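Peptidoglycan-recognition protein LB (Drosophila melanogaster, PDB 7NSZ) hydrolyses the amide bond joining N-acetylmuramoyl groups to L-amino acids in bacterial peptidoglycan, as a zinc-dependent amidase that probably acts as a scavenger, turning active peptidoglycan into inactive fragments. Local coordinates at residues R63-F68 and N76-S81; I113-D118 and D130-L135. The protein carries 1 engineered substitution. One frame throughout, in Å; residues are numbered along the deposited sequence.

From the N terminus, past strands 17-18 and 38-45, the chain enters helix 55-72, and contact 1 closes when the loop at 76-81 comes back against that helix; four of the seven intervening residues still belong to the helix. Contact 2 opens only afterwards, on strand 110-115, and closes when helix 126-142 returns to that strand after eleven intervening residues. The two are therefore in series, neither nested nor crossed. Their centres lie about 16 Å apart, yet they meet directly: F80 CD2 is 3.5 Å from V114 CG1, and M65 CE is 3.8 Å from I116 CG1. Helix 55-72, the loop 76-81, the sheet and helix 126-142 are thus tied in sequence.

Contact 1 (R63-F68 and N76-S81); sequences RDMQDF and NDIGFS. Engineered in segment 76-81: F80 (natural residue Tyr).
Q66 and D77 supply the polar half of this contact. NE2 of Q66 donates to OD1 of D77 at 2.9 Å with an N-H...O angle of 159°; the acceptor lies close to the amide plane and is met nearly along its C-O axis. With CG anti to the backbone N (chi1 -171°) and the chain extended, the Q66 amide reaches past I78 to D77. NE2 also donates to the carbonyl of R26, and OD2 of D77 forms a salt bridge with R20, so each group has a second partner. Lacking an amide N-H, a leucine in place of this glutamine would probably leave D77 OD1 and the R26 carbonyl without their shared donor. CG of Q66 lies 3.9 Å from the buried I78 N, which has no partner in the model. I78 wedges CD1 against M65 CB (3.8 Å). M65 makes an oblique Met-aromatic contact, its SD 5.3 Å from the F80 ring centroid. The engineered F80 replaces a tyrosine inferred to be essential for zinc-water coordination, and its ring meets that of zinc ligand H44, so the contact borders the amidase site. F80 also packs on V114 of strand 110-115, and S81 OG bonds to G112 N: the loop spans helix 55-72 and that strand.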
# COMPACT_ATOMS: atom_id res chain seq x y z
N ARG A 63 13.80 0.02 -0.56
CA ARG A 63 14.83 0.91 0.05
C ARG A 63 14.80 2.27 -0.63
O ARG A 63 15.00 3.29 0.06
CB ARG A 63 16.21 0.27 -0.02
CG ARG A 63 16.33 -0.95 0.86
CD ARG A 63 17.75 -1.49 1.02
NE ARG A 63 18.38 -1.80 -0.25
CZ ARG A 63 18.37 -3.01 -0.79
NH1 ARG A 63 17.63 -3.97 -0.28
NH2 ARG A 63 19.02 -3.24 -1.92
N ASP A 64 14.65 2.32 -1.93
CA ASP A 64 14.58 3.62 -2.61
C ASP A 64 13.41 4.46 -2.09
O ASP A 64 13.54 5.71 -1.90
CB ASP A 64 14.55 3.39 -4.12
CG ASP A 64 15.87 2.93 -4.73
OD1 ASP A 64 16.89 2.97 -4.04
OD2 ASP A 64 15.83 2.49 -5.88
N MET A 65 12.23 3.90 -1.96
CA MET A 65 11.07 4.64 -1.39
C MET A 65 11.37 5.03 0.04
O MET A 65 11.06 6.20 0.41
CB MET A 65 9.79 3.81 -1.47
CG MET A 65 9.32 3.59 -2.90
SD MET A 65 7.69 2.80 -3.03
CE MET A 65 8.14 1.13 -2.57
N GLN A 66 11.87 4.11 0.83
CA GLN A 66 12.18 4.47 2.23
C GLN A 66 13.18 5.64 2.28
O GLN A 66 12.99 6.52 3.13
CB GLN A 66 12.71 3.29 3.02
CG GLN A 66 12.81 3.60 4.49
CD GLN A 66 13.48 2.54 5.31
OE1 GLN A 66 14.48 1.96 4.87
NE2 GLN A 66 12.94 2.32 6.50
N ASP A 67 14.19 5.60 1.43
CA ASP A 67 15.24 6.64 1.38
C ASP A 67 14.62 7.98 0.99
O ASP A 67 14.88 9.04 1.62
CB ASP A 67 16.37 6.28 0.43
CG ASP A 67 17.27 5.15 0.92
OD1 ASP A 67 17.14 4.71 2.08
OD2 ASP A 67 18.15 4.76 0.05
N PHE A 68 13.78 7.99 -0.04
CA PHE A 68 13.08 9.21 -0.47
C PHE A 68 12.25 9.76 0.67
O PHE A 68 12.36 10.96 1.01
CB PHE A 68 12.22 8.88 -1.67
CG PHE A 68 11.47 10.05 -2.27
CD1 PHE A 68 12.11 11.25 -2.57
CD2 PHE A 68 10.13 9.94 -2.58
CE1 PHE A 68 11.41 12.31 -3.14
CE2 PHE A 68 9.42 10.98 -3.17
CZ PHE A 68 10.08 12.16 -3.44
N ASN A 76 9.13 9.78 9.11
CA ASN A 76 9.65 8.83 10.10
C ASN A 76 10.06 7.51 9.45
O ASN A 76 10.82 6.74 10.06
CB ASN A 76 8.63 8.51 11.18
CG ASN A 76 8.37 9.68 12.10
OD1 ASN A 76 7.32 9.73 12.76
ND2 ASN A 76 9.30 10.63 12.15
N ASP A 77 9.47 7.17 8.32
CA ASP A 77 9.57 5.85 7.66
C ASP A 77 9.02 5.97 6.25
O ASP A 77 8.38 6.97 5.91
CB ASP A 77 8.85 4.76 8.44
CG ASP A 77 9.27 3.34 8.16
OD1 ASP A 77 10.32 3.17 7.46
OD2 ASP A 77 8.59 2.44 8.69
N ILE A 78 9.26 4.94 5.45
CA ILE A 78 8.43 4.73 4.25
C ILE A 78 6.97 4.98 4.60
O ILE A 78 6.50 4.57 5.65
CB ILE A 78 8.63 3.31 3.67
CG1 ILE A 78 8.07 3.26 2.25
CG2 ILE A 78 8.12 2.22 4.58
CD1 ILE A 78 8.40 1.98 1.51
N GLY A 79 6.26 5.72 3.76
CA GLY A 79 4.89 6.15 4.16
C GLY A 79 3.82 5.05 4.11
O GLY A 79 2.78 5.23 4.72
N PHE A 80 4.07 3.97 3.40
CA PHE A 80 3.09 2.91 3.14
C PHE A 80 3.12 1.83 4.22
O PHE A 80 4.19 1.52 4.81
CB PHE A 80 3.38 2.30 1.76
CG PHE A 80 3.39 3.32 0.66
CD1 PHE A 80 2.21 3.97 0.29
CD2 PHE A 80 4.54 3.61 -0.04
CE1 PHE A 80 2.19 4.91 -0.73
CE2 PHE A 80 4.52 4.53 -1.07
CZ PHE A 80 3.35 5.22 -1.39
N SER A 81 2.01 1.18 4.38
CA SER A 81 1.89 0.01 5.30
C SER A 81 2.62 -1.19 4.72
O SER A 81 3.32 -1.93 5.46
CB SER A 81 0.47 -0.32 5.54
OG SER A 81 -0.32 0.82 5.91

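Contact 2 (I113-D118 and D130-L135); sequences IVLIGD and DAAKNL
This is an apolar helix-on-sheet contact in the protein core: helix 126-142 packs through A132 and L135 against I113 and L115 of strand 110-115. All four touching residues are buried, and together the segments bury 150 Å² of surface, counting both sides. I113 and L135 meet end on, methyl to methyl, CD1 of the isoleucine standing 3.9 Å from CD2 of the leucine, with CG1 of I113 nearly as near to that same methyl. On the helix, chi1 of 174° turns L135 CG away from the backbone N, and chi2 of 60° then directs CD2 to the strand. One turn earlier, A132 offers only a methyl: its CB is 4.2 Å from L115 CD1. That small residue sits where the backbones come nearest, CA of I113 and CA of A132 being 7.6 Å apart. The same layer continues onto strand 82-84, where I84 touches I113, L115 and A131, and F82 touches L135. Residues of the strand alternate: V114 faces the other way, against S46 and the zinc ligand H44. The layering, with a central mixed sheet covered by this helix on one face and bearing the zinc site on the other, is that of the amidase 2 fold; through helix 126-142 the chain crosses from strand 110-115 to the parallel strand 149-153, with strand 38-45 between them, a beta-alpha-beta crossover.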
# COMPACT_ATOMS: atom_id res chain seq x y z
N ILE A 113 -1.42 0.39 0.77
CA ILE A 113 -0.71 -0.66 0.01
C ILE A 113 -0.21 -0.04 -1.27
O ILE A 113 -1.07 0.50 -2.01
CB ILE A 113 -1.63 -1.86 -0.29
CG1 ILE A 113 -2.21 -2.47 0.99
CG2 ILE A 113 -0.90 -2.91 -1.12
CD1 ILE A 113 -3.34 -3.51 0.72
N VAL A 114 1.08 -0.03 -1.51
CA VAL A 114 1.63 0.49 -2.78
C VAL A 114 1.97 -0.69 -3.68
O VAL A 114 2.69 -1.62 -3.33
CB VAL A 114 2.84 1.42 -2.54
CG1 VAL A 114 4.04 0.72 -1.91
CG2 VAL A 114 3.25 2.09 -3.84
N LEU A 115 1.47 -0.63 -4.91
CA LEU A 115 1.88 -1.54 -5.98
C LEU A 115 3.03 -0.88 -6.72
O LEU A 115 2.84 0.17 -7.34
CB LEU A 115 0.72 -1.91 -6.92
CG LEU A 115 -0.16 -3.05 -6.43
CD1 LEU A 115 -1.05 -2.68 -5.29
CD2 LEU A 115 -1.02 -3.58 -7.61
N ILE A 116 4.24 -1.37 -6.55
CA ILE A 116 5.45 -0.71 -7.10
C ILE A 116 5.30 -0.66 -8.63
O ILE A 116 4.95 -1.66 -9.28
CB ILE A 116 6.73 -1.44 -6.67
CG1 ILE A 116 6.88 -1.36 -5.15
CG2 ILE A 116 7.97 -0.89 -7.36
CD1 ILE A 116 7.85 -2.37 -4.57
N GLY A 117 5.47 0.53 -9.18
CA GLY A 117 5.42 0.78 -10.63
C GLY A 117 4.54 1.95 -10.93
O GLY A 117 3.95 2.58 -10.04
N ASP A 118 4.50 2.24 -12.24
CA ASP A 118 3.64 3.27 -12.83
C ASP A 118 2.45 2.56 -13.48
O ASP A 118 2.68 1.91 -14.51
CB ASP A 118 4.43 4.11 -13.84
CG ASP A 118 3.58 5.09 -14.65
OD1 ASP A 118 2.44 5.39 -14.26
OD2 ASP A 118 4.13 5.65 -15.64
N ASP A 130 -3.01 -10.43 -7.41
CA ASP A 130 -3.25 -11.54 -6.48
C ASP A 130 -2.58 -11.27 -5.12
O ASP A 130 -3.20 -11.52 -4.07
CB ASP A 130 -2.72 -12.83 -7.09
CG ASP A 130 -3.60 -13.40 -8.20
OD1 ASP A 130 -4.73 -12.91 -8.36
OD2 ASP A 130 -3.15 -14.39 -8.82
N ALA A 131 -1.32 -10.80 -5.13
CA ALA A 131 -0.65 -10.52 -3.85
C ALA A 131 -1.43 -9.49 -3.04
O ALA A 131 -1.61 -9.63 -1.83
CB ALA A 131 0.73 -10.04 -4.11
N ALA A 132 -1.91 -8.42 -3.68
CA ALA A 132 -2.64 -7.36 -2.95
C ALA A 132 -3.89 -7.95 -2.34
O ALA A 132 -4.19 -7.70 -1.21
CB ALA A 132 -2.91 -6.15 -3.81
N LYS A 133 -4.62 -8.74 -3.14
CA LYS A 133 -5.88 -9.33 -2.62
C LYS A 133 -5.57 -10.31 -1.47
O LYS A 133 -6.32 -10.29 -0.49
CB LYS A 133 -6.67 -10.03 -3.72
CG LYS A 133 -7.11 -9.09 -4.83
CD LYS A 133 -7.70 -9.90 -6.01
CE LYS A 133 -8.11 -9.06 -7.20
NZ LYS A 133 -8.69 -9.89 -8.28
N ASN A 134 -4.49 -11.06 -1.60
CA ASN A 134 -4.11 -12.03 -0.54
C ASN A 134 -3.71 -11.30 0.75
O ASN A 134 -4.12 -11.66 1.87
CB ASN A 134 -2.99 -12.93 -1.03
CG ASN A 134 -3.49 -13.93 -2.06
OD1 ASN A 134 -4.67 -14.27 -2.08
ND2 ASN A 134 -2.61 -14.38 -2.94
N LEU A 135 -3.00 -10.17 0.62
CA LEU A 135 -2.64 -9.38 1.81
C LEU A 135 -3.90 -8.88 2.52
O LEU A 135 -3.99 -8.94 3.74
CB LEU A 135 -1.76 -8.21 1.37
CG LEU A 135 -1.42 -7.20 2.44
CD1 LEU A 135 -0.67 -7.81 3.63
CD2 LEU A 135 -0.65 -6.04 1.86